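PDB 6SLL: L-2,4-diaminobutyric acid acetyltransferase from Geobacillus sp., which catalyses the acetylation of L-2,4-diaminobutyric acid from acetyl coenzyme A, a step in the biosynthesis of the chemical chaperone ectoine. Local coordinates for the interface of chains A and B. Residues are numbered along the deposited sequence; one frame, centred on the assembly and turned at random. Chains: chain A/B, L-2,4-diaminobutyric acid acetyltransferase.

The interface of chains A and B. Residues chain A 52, 56-57; chain B 57, 77, 79-80, 89.
A:Phe57 meets B:Phe77 at this part of the two-fold symmetric interface between two GNAT-family acetyltransferase subunits. Chain A supplies the end of helix 47-56 and the residue that follows it. Chain B supplies strands 69-78 and 85-93, the loop after the first of them, and B:Phe57, just after its own helix 47-56. The deposited assembly is a dimer; the structure alone does not show whether it forms in solution.

Aromatic packing dominates the middle. The A:Phe57 and B:Phe77 side chains approach from opposite directions. The A:Phe57 ring tips CE2 onto one face of the B:Phe77 ring, shifted toward the rim and 3.6 Å from B:Phe77 CZ. The ring planes are inclined by about 50°. CG of B:Phe77 lies between its backbone N and carbonyl carbon (chi1 58°), which turns the ring toward chain A. A:Tyr56 comes to the edge of the same ring, with its CG in the ring plane and its CB 3.9 Å from B:Phe77 CE1. Cutting B:Phe77 back to an alanine is likely to open a gap beside A:Phe57 and A:Tyr56 and free the A:Phe57 ring to turn. B:Phe57 comes up to its copy more loosely, with B:Phe57 CZ 4.2 Å from A:Phe57 CZ.

Aliphatic groups pack on either side. The A:Leu52 methyl CD1 rests over the indole face of B:Trp89 in a CH-pi contact, 3.4 Å from the centroid of the five-membered ring. CD1 reaches the indole through an extended second torsion (chi2 -175°). B:Trp89 also lines the pocket for the substrate, 2,4-diaminobutyric acid, so the partner subunit borders a residue of the active site. The B:Pro80 side chain runs about perpendicular to that of A:Phe57, with B:Pro80 CG 3.8 Å from A:Phe57 CE1.

A polar link runs through water. Water 1 is 2.8 Å from the backbone carbonyl oxygen A:Tyr56 O, near the helix end. It is also 2.8 Å from the B:Ser79 hydroxyl OG. This OG also lies at the edge of the A:Tyr56 ring, in its plane.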
ATOM      1  N   LEU A  52      -2.444   7.121  -3.005  1.00  9.92           N
ATOM      2  CA  LEU A  52      -3.363   5.993  -2.816  1.00 10.18           C
ATOM      3  C   LEU A  52      -3.752   5.932  -1.394  1.00 10.45           C
ATOM      4  O   LEU A  52      -4.939   5.622  -1.098  1.00 10.88           O
ATOM      5  CB  LEU A  52      -2.738   4.651  -3.118  1.00 11.71           C
ATOM      6  CG  LEU A  52      -2.395   4.373  -4.546  1.00 12.56           C
ATOM      7  CD1 LEU A  52      -1.887   2.917  -4.633  1.00 11.57           C
ATOM      8  CD2 LEU A  52      -3.582   4.551  -5.499  1.00 12.81           C
ATOM      9  N   TYR A  56      -7.789   5.797  -1.108  1.00  9.41           N
ATOM     10  CA  TYR A  56      -8.443   4.542  -0.767  1.00  8.93           C
ATOM     11  C   TYR A  56      -8.405   4.200   0.720  1.00  9.29           C
ATOM     12  O   TYR A  56      -9.308   3.464   1.170  1.00 10.22           O
ATOM     13  CB  TYR A  56      -7.879   3.410  -1.608  1.00  9.17           C
ATOM     14  CG  TYR A  56      -8.113   3.553  -3.079  1.00  9.58           C
ATOM     15  CD1 TYR A  56      -9.310   3.126  -3.629  1.00 10.63           C
ATOM     16  CD2 TYR A  56      -7.206   4.140  -3.923  1.00  9.82           C
ATOM     17  CE1 TYR A  56      -9.600   3.315  -4.966  1.00 10.32           C
ATOM     18  CE2 TYR A  56      -7.465   4.341  -5.244  1.00 11.90           C
ATOM     19  CZ  TYR A  56      -8.674   3.919  -5.765  1.00 10.51           C
ATOM     20  OH  TYR A  56      -8.956   4.172  -7.102  1.00 12.22           O
ATOM     21  N   PHE A  57      -7.367   4.623   1.431  1.00  8.75           N
ATOM     22  CA  PHE A  57      -7.136   4.210   2.839  1.00  8.93           C
ATOM     23  C   PHE A  57      -7.360   5.307   3.822  1.00  8.87           C
ATOM     24  O   PHE A  57      -6.987   5.171   4.978  1.00 10.42           O
ATOM     25  CB  PHE A  57      -5.762   3.552   2.998  1.00  9.12           C
ATOM     26  CG  PHE A  57      -5.628   2.272   2.215  1.00  9.59           C
ATOM     27  CD1 PHE A  57      -6.053   1.078   2.749  1.00 11.20           C
ATOM     28  CD2 PHE A  57      -5.064   2.265   0.948  1.00 11.33           C
ATOM     29  CE1 PHE A  57      -5.927  -0.112   2.010  1.00 12.83           C
ATOM     30  CE2 PHE A  57      -4.904   1.092   0.240  1.00 12.60           C
ATOM     31  CZ  PHE A  57      -5.328  -0.111   0.830  1.00 13.48           C
TER
ATOM     32  N   PHE B  57      -1.776  -8.433   1.622  1.00  9.01           N
ATOM     33  CA  PHE B  57      -2.584  -8.234   0.434  1.00  8.72           C
ATOM     34  C   PHE B  57      -2.509  -9.383  -0.551  1.00  8.63           C
ATOM     35  O   PHE B  57      -2.982  -9.308  -1.674  1.00  9.39           O
ATOM     36  CB  PHE B  57      -2.318  -6.904  -0.251  1.00  8.46           C
ATOM     37  CG  PHE B  57      -2.645  -5.733   0.580  1.00  8.81           C
ATOM     38  CD1 PHE B  57      -3.968  -5.237   0.614  1.00 10.09           C
ATOM     39  CD2 PHE B  57      -1.738  -5.109   1.363  1.00 10.37           C
ATOM     40  CE1 PHE B  57      -4.286  -4.143   1.370  1.00 11.05           C
ATOM     41  CE2 PHE B  57      -2.067  -4.024   2.162  1.00 11.90           C
ATOM     42  CZ  PHE B  57      -3.349  -3.533   2.156  1.00 12.13           C
ATOM     43  N   PHE B  77      -5.825  -4.499  -4.569  1.00  8.60           N
ATOM     44  CA  PHE B  77      -6.538  -4.568  -3.284  1.00  9.15           C
ATOM     45  C   PHE B  77      -7.968  -4.195  -3.491  1.00  9.37           C
ATOM     46  O   PHE B  77      -8.288  -3.393  -4.407  1.00 10.07           O
ATOM     47  CB  PHE B  77      -5.871  -3.731  -2.177  1.00  9.30           C
ATOM     48  CG  PHE B  77      -5.735  -2.276  -2.542  1.00  9.68           C
ATOM     49  CD1 PHE B  77      -6.786  -1.372  -2.443  1.00 10.29           C
ATOM     50  CD2 PHE B  77      -4.550  -1.787  -3.035  1.00 11.27           C
ATOM     51  CE1 PHE B  77      -6.652  -0.041  -2.841  1.00 12.31           C
ATOM     52  CE2 PHE B  77      -4.419  -0.445  -3.391  1.00 12.03           C
ATOM     53  CZ  PHE B  77      -5.446   0.433  -3.305  1.00 12.47           C
ATOM     54  N   SER B  79     -11.084  -1.998  -2.591  1.00 10.17           N
ATOM     55  CA  SER B  79     -11.194  -0.685  -1.933  1.00 10.29           C
ATOM     56  C   SER B  79     -11.907  -0.825  -0.595  1.00 10.47           C
ATOM     57  O   SER B  79     -13.025  -1.289  -0.585  1.00 11.77           O
ATOM     58  CB  SER B  79     -11.963   0.215  -2.913  1.00 10.87           C
ATOM     59  OG  SER B  79     -12.241   1.439  -2.234  1.00 12.52           O
ATOM     60  N   PRO B  80     -11.323  -0.314   0.464  1.00 11.10           N
ATOM     61  CA  PRO B  80     -12.014  -0.478   1.758  1.00 12.71           C
ATOM     62  C   PRO B  80     -13.387   0.129   1.831  1.00 14.51           C
ATOM     63  O   PRO B  80     -14.343  -0.541   2.351  1.00 18.24           O
ATOM     64  CB  PRO B  80     -11.024   0.191   2.735  1.00 14.94           C
ATOM     65  CG  PRO B  80      -9.692  -0.094   2.149  1.00 13.10           C
ATOM     66  CD  PRO B  80      -9.907   0.047   0.653  1.00 11.83           C
ATOM     67  N   TRP B  89      -2.917  -1.797  -8.803  1.00  8.31           N
ATOM     68  CA  TRP B  89      -1.886  -0.827  -8.514  1.00  8.32           C
ATOM     69  C   TRP B  89      -0.768  -0.910  -9.496  1.00  8.70           C
ATOM     70  O   TRP B  89      -0.578   0.042 -10.294  1.00 10.95           O
ATOM     71  CB  TRP B  89      -1.461  -0.984  -7.059  1.00  8.78           C
ATOM     72  CG  TRP B  89      -0.453  -0.005  -6.554  1.00  8.95           C
ATOM     73  CD1 TRP B  89       0.176   1.031  -7.221  1.00 10.46           C
ATOM     74  CD2 TRP B  89       0.050   0.023  -5.209  1.00  9.64           C
ATOM     75  NE1 TRP B  89       1.029   1.633  -6.346  1.00 11.44           N
ATOM     76  CE2 TRP B  89       0.991   1.034  -5.123  1.00 11.24           C
ATOM     77  CE3 TRP B  89      -0.216  -0.745  -4.101  1.00 11.03           C
ATOM     78  CZ2 TRP B  89       1.653   1.344  -3.953  1.00 13.38           C
ATOM     79  CZ3 TRP B  89       0.432  -0.430  -2.897  1.00 14.01           C
ATOM     80  CH2 TRP B  89       1.364   0.592  -2.866  1.00 15.07           C
TER
HETATM   81  O   HOH W   1     -11.789   2.978   0.032  1.00 14.09           O